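Local structure of MgGH51 (Meripilus giganteus, 6ZPV) at the glycan on Asn245. The protein hydrolyses alpha-L-arabinofuranosidic linkages as a glycoside hydrolase of family GH51, releasing terminal arabinofuranose residues. Numbering follows the deposited sequence.

The glycan on Asn245. Residues 241, 243, 245-246, 255, 307-308, 311. With NAG (2-acetamido-2-deoxy-beta-D-glucopyranose), chain B; NAG (2-acetamido-2-deoxy-beta-D-glucopyranose), chain C; BMA (beta-D-mannopyranose), chain F; MAN (alpha-D-mannopyranose), chain D; MAN (alpha-D-mannopyranose), chain E.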
loop_
_atom_site.group_PDB
_atom_site.type_symbol
_atom_site.label_atom_id
_atom_site.label_comp_id
_atom_site.label_asym_id
_atom_site.label_seq_id
_atom_site.Cartn_x
_atom_site.Cartn_y
_atom_site.Cartn_z
ATOM N N ARG A 241 18.248 -5.398 2.245
ATOM C CA ARG A 241 17.528 -4.527 1.315
ATOM C C ARG A 241 16.444 -5.314 0.546
ATOM O O ARG A 241 16.501 -6.529 0.403
ATOM C CB ARG A 241 18.537 -3.943 0.326
ATOM C CG ARG A 241 19.048 -4.937 -0.722
ATOM C CD ARG A 241 20.235 -4.364 -1.496
ATOM N NE ARG A 241 20.667 -5.201 -2.598
ATOM C CZ ARG A 241 21.396 -6.309 -2.509
ATOM N NH1 ARG A 241 21.826 -6.725 -1.318
ATOM N NH2 ARG A 241 21.643 -7.026 -3.595
ATOM N N GLN A 243 14.999 -6.726 -2.756
ATOM C CA GLN A 243 15.582 -7.213 -4.020
ATOM C C GLN A 243 14.490 -7.707 -4.927
ATOM O O GLN A 243 13.758 -8.666 -4.552
ATOM C CB GLN A 243 16.628 -8.335 -3.787
ATOM C CG GLN A 243 17.819 -7.907 -2.970
ATOM C CD GLN A 243 18.945 -8.942 -2.999
ATOM O OE1 GLN A 243 19.348 -9.353 -4.097
ATOM N NE2 GLN A 243 19.474 -9.318 -1.855
ATOM N N ASN A 245 14.308 -9.638 -7.579
ATOM C CA ASN A 245 14.330 -10.992 -8.123
ATOM C C ASN A 245 13.924 -12.026 -7.076
ATOM O O ASN A 245 13.430 -13.086 -7.427
ATOM C CB ASN A 245 15.712 -11.322 -8.740
ATOM C CG ASN A 245 16.857 -10.931 -7.813
ATOM O OD1 ASN A 245 17.009 -9.745 -7.440
ATOM N ND2 ASN A 245 17.663 -11.942 -7.430
ATOM N N ALA A 246 14.081 -11.696 -5.796
ATOM C CA ALA A 246 13.642 -12.525 -4.687
ATOM C C ALA A 246 12.130 -12.479 -4.509
ATOM O O ALA A 246 11.586 -13.224 -3.707
ATOM C CB ALA A 246 14.369 -12.130 -3.431
ATOM N N PRO A 255 12.586 -16.184 -0.691
ATOM C CA PRO A 255 13.037 -16.412 0.675
ATOM C C PRO A 255 12.404 -15.529 1.712
ATOM O O PRO A 255 12.474 -15.843 2.930
ATOM C CB PRO A 255 14.559 -16.182 0.582
ATOM C CG PRO A 255 14.693 -15.184 -0.579
ATOM C CD PRO A 255 13.668 -15.693 -1.548
ATOM N N PRO A 307 27.511 -3.870 -9.227
ATOM C CA PRO A 307 26.536 -4.973 -9.242
ATOM C C PRO A 307 25.115 -4.542 -8.861
ATOM O O PRO A 307 24.142 -5.158 -9.300
ATOM C CB PRO A 307 27.111 -5.988 -8.233
ATOM C CG PRO A 307 28.554 -5.605 -8.015
ATOM C CD PRO A 307 28.635 -4.122 -8.300
ATOM N N TYR A 308 25.013 -3.530 -8.009
ATOM C CA TYR A 308 23.720 -3.012 -7.549
ATOM C C TYR A 308 23.076 -2.146 -8.619
ATOM O O TYR A 308 21.845 -2.142 -8.757
ATOM C CB TYR A 308 23.932 -2.278 -6.217
ATOM C CG TYR A 308 24.602 -3.119 -5.162
ATOM C CD1 TYR A 308 23.863 -3.960 -4.330
ATOM C CD2 TYR A 308 25.982 -3.116 -5.035
ATOM C CE1 TYR A 308 24.502 -4.758 -3.413
ATOM C CE2 TYR A 308 26.599 -3.939 -4.101
ATOM C CZ TYR A 308 25.865 -4.760 -3.293
ATOM O OH TYR A 308 26.527 -5.552 -2.410
ATOM N N GLN A 311 21.648 -4.647 -10.887
ATOM C CA GLN A 311 20.399 -5.231 -10.329
ATOM C C GLN A 311 19.236 -4.279 -10.590
ATOM O O GLN A 311 18.126 -4.763 -10.883
ATOM C CB GLN A 311 20.597 -5.531 -8.857
ATOM C CG GLN A 311 19.373 -6.201 -8.228
ATOM C CD GLN A 311 19.651 -6.799 -6.894
ATOM O OE1 GLN A 311 20.502 -6.247 -6.137
ATOM N NE2 GLN A 311 18.982 -7.880 -6.505
HETATM C C1 NAG B . 18.819 -11.610 -6.633
HETATM C C2 NAG B . 19.333 -12.848 -5.921
HETATM C C3 NAG B . 20.683 -12.522 -5.268
HETATM C C4 NAG B . 21.663 -11.961 -6.302
HETATM C C5 NAG B . 21.022 -10.740 -6.994
HETATM C C6 NAG B . 21.921 -10.168 -8.131
HETATM C C7 NAG B . 17.839 -14.574 -5.059
HETATM C C8 NAG B . 16.909 -14.994 -3.977
HETATM N N2 NAG B . 18.404 -13.366 -4.927
HETATM O O3 NAG B . 21.252 -13.714 -4.651
HETATM O O4 NAG B . 22.832 -11.516 -5.593
HETATM O O5 NAG B . 19.821 -11.175 -7.610
HETATM O O6 NAG B . 21.343 -8.964 -8.733
HETATM O O7 NAG B . 18.129 -15.307 -5.940
HETATM C C1 NAG C . 24.076 -11.967 -6.176
HETATM C C2 NAG C . 25.190 -11.129 -5.601
HETATM C C3 NAG C . 26.550 -11.686 -6.137
HETATM C C4 NAG C . 26.611 -13.187 -5.982
HETATM C C5 NAG C . 25.393 -13.941 -6.446
HETATM C C6 NAG C . 25.378 -15.457 -6.138
HETATM C C7 NAG C . 24.437 -8.771 -5.390
HETATM C C8 NAG C . 24.293 -7.450 -6.040
HETATM N N2 NAG C . 25.052 -9.763 -6.065
HETATM O O3 NAG C . 27.587 -10.989 -5.533
HETATM O O4 NAG C . 27.752 -13.685 -6.744
HETATM O O5 NAG C . 24.250 -13.325 -5.821
HETATM O O6 NAG C . 25.341 -15.530 -4.649
HETATM O O7 NAG C . 23.857 -8.889 -4.316
HETATM C C1 BMA F . 28.720 -14.356 -5.954
HETATM C C2 BMA F . 29.467 -15.236 -6.916
HETATM C C3 BMA F . 30.572 -15.942 -6.119
HETATM C C4 BMA F . 31.283 -15.095 -5.046
HETATM C C5 BMA F . 30.170 -14.332 -4.305
HETATM C C6 BMA F . 30.623 -13.614 -3.062
HETATM O O2 BMA F . 30.006 -14.442 -7.998
HETATM O O3 BMA F . 31.475 -16.599 -7.058
HETATM O O4 BMA F . 32.078 -15.953 -4.165
HETATM O O5 BMA F . 29.468 -13.406 -5.249
HETATM O O6 BMA F . 31.638 -12.827 -3.697
HETATM C C1 MAN D . 31.325 -17.992 -6.964
HETATM C C2 MAN D . 32.541 -18.602 -7.733
HETATM C C3 MAN D . 32.362 -18.383 -9.303
HETATM C C4 MAN D . 31.021 -18.981 -9.765
HETATM C C5 MAN D . 29.919 -18.313 -8.963
HETATM C C6 MAN D . 28.477 -18.958 -9.261
HETATM O O2 MAN D . 32.571 -20.045 -7.548
HETATM O O3 MAN D . 33.343 -19.064 -10.076
HETATM O O4 MAN D . 30.590 -18.961 -11.118
HETATM O O5 MAN D . 30.129 -18.485 -7.515
HETATM O O6 MAN D . 27.563 -18.121 -8.476
HETATM C C1 MAN E . 33.095 -20.385 -6.233
HETATM C C2 MAN E . 33.637 -21.827 -6.354
HETATM C C3 MAN E . 32.485 -22.773 -6.614
HETATM C C4 MAN E . 31.304 -22.630 -5.541
HETATM C C5 MAN E . 30.923 -21.219 -5.361
HETATM C C6 MAN E . 29.872 -21.117 -4.213
HETATM O O2 MAN E . 34.306 -22.286 -5.200
HETATM O O3 MAN E . 32.848 -24.081 -6.646
HETATM O O4 MAN E . 30.168 -23.394 -6.038
HETATM O O5 MAN E . 32.110 -20.402 -5.202
HETATM O O6 MAN E . 29.349 -19.768 -4.275
HETATM O O HOH W 1 22.253 -10.791 -2.670
HETATM O O HOH W 2 23.634 -7.785 -10.012
HETATM O O HOH W 3 17.296 -14.614 -8.507
#
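Two carbonyl oxygens grip NE2, the amide nitrogen of Gln311, and both lie almost exactly in its amide plane. One is Gln243 OE1, 2.8 Å from Gln311 NE2; the other is OD1 of Asn245, the asparagine that opens an Asn-X-Thr N-glycosylation sequon. Each offers a lone pair, so the Asn245 amide is held through its carbonyl oxygen, on the sugar's side, while ND2 carries C1 of the first NAG (chain B) at 1.4 Å. Gln311 reaches them from helix 306-320 on an extended chain, CG anti to the backbone N (chi1 -177°), and its amide lies alongside O6 and C5 of that sugar. Its other end, OE1, takes NH2 of Arg241 on a lone pair, nearly straight (176° at H). Arg241 NH2 also donates to the acetamide oxygen O7 of the second NAG (chain C) at 3.0 Å, in a more bent bond. An alanine in place of Gln311 would probably loosen both the Asn245 amide and the guanidinium, since the bridge joining them would be gone. Rotation of the guanidinium is further limited by the edge of Tyr308, CE1 sitting over its centre, and by Gln243 NE2 above the opposite face. The acetamide methyl C8 of NAG (chain C) lies 3.7 Å above the Tyr308 ring, toward its rim, with CB of Pro307 at its flank. Water 1 ties Gln243 NE2 to O7 of NAG (chain C) and to the bridging O4 of NAG (chain B). The methyl C8 of NAG (chain B) meets Ala246 CB at 3.9 Å and rests beside Pro255 CG. The BMA and two MAN units project away from the protein surface; BMA and MAN (chain E) are poorly ordered.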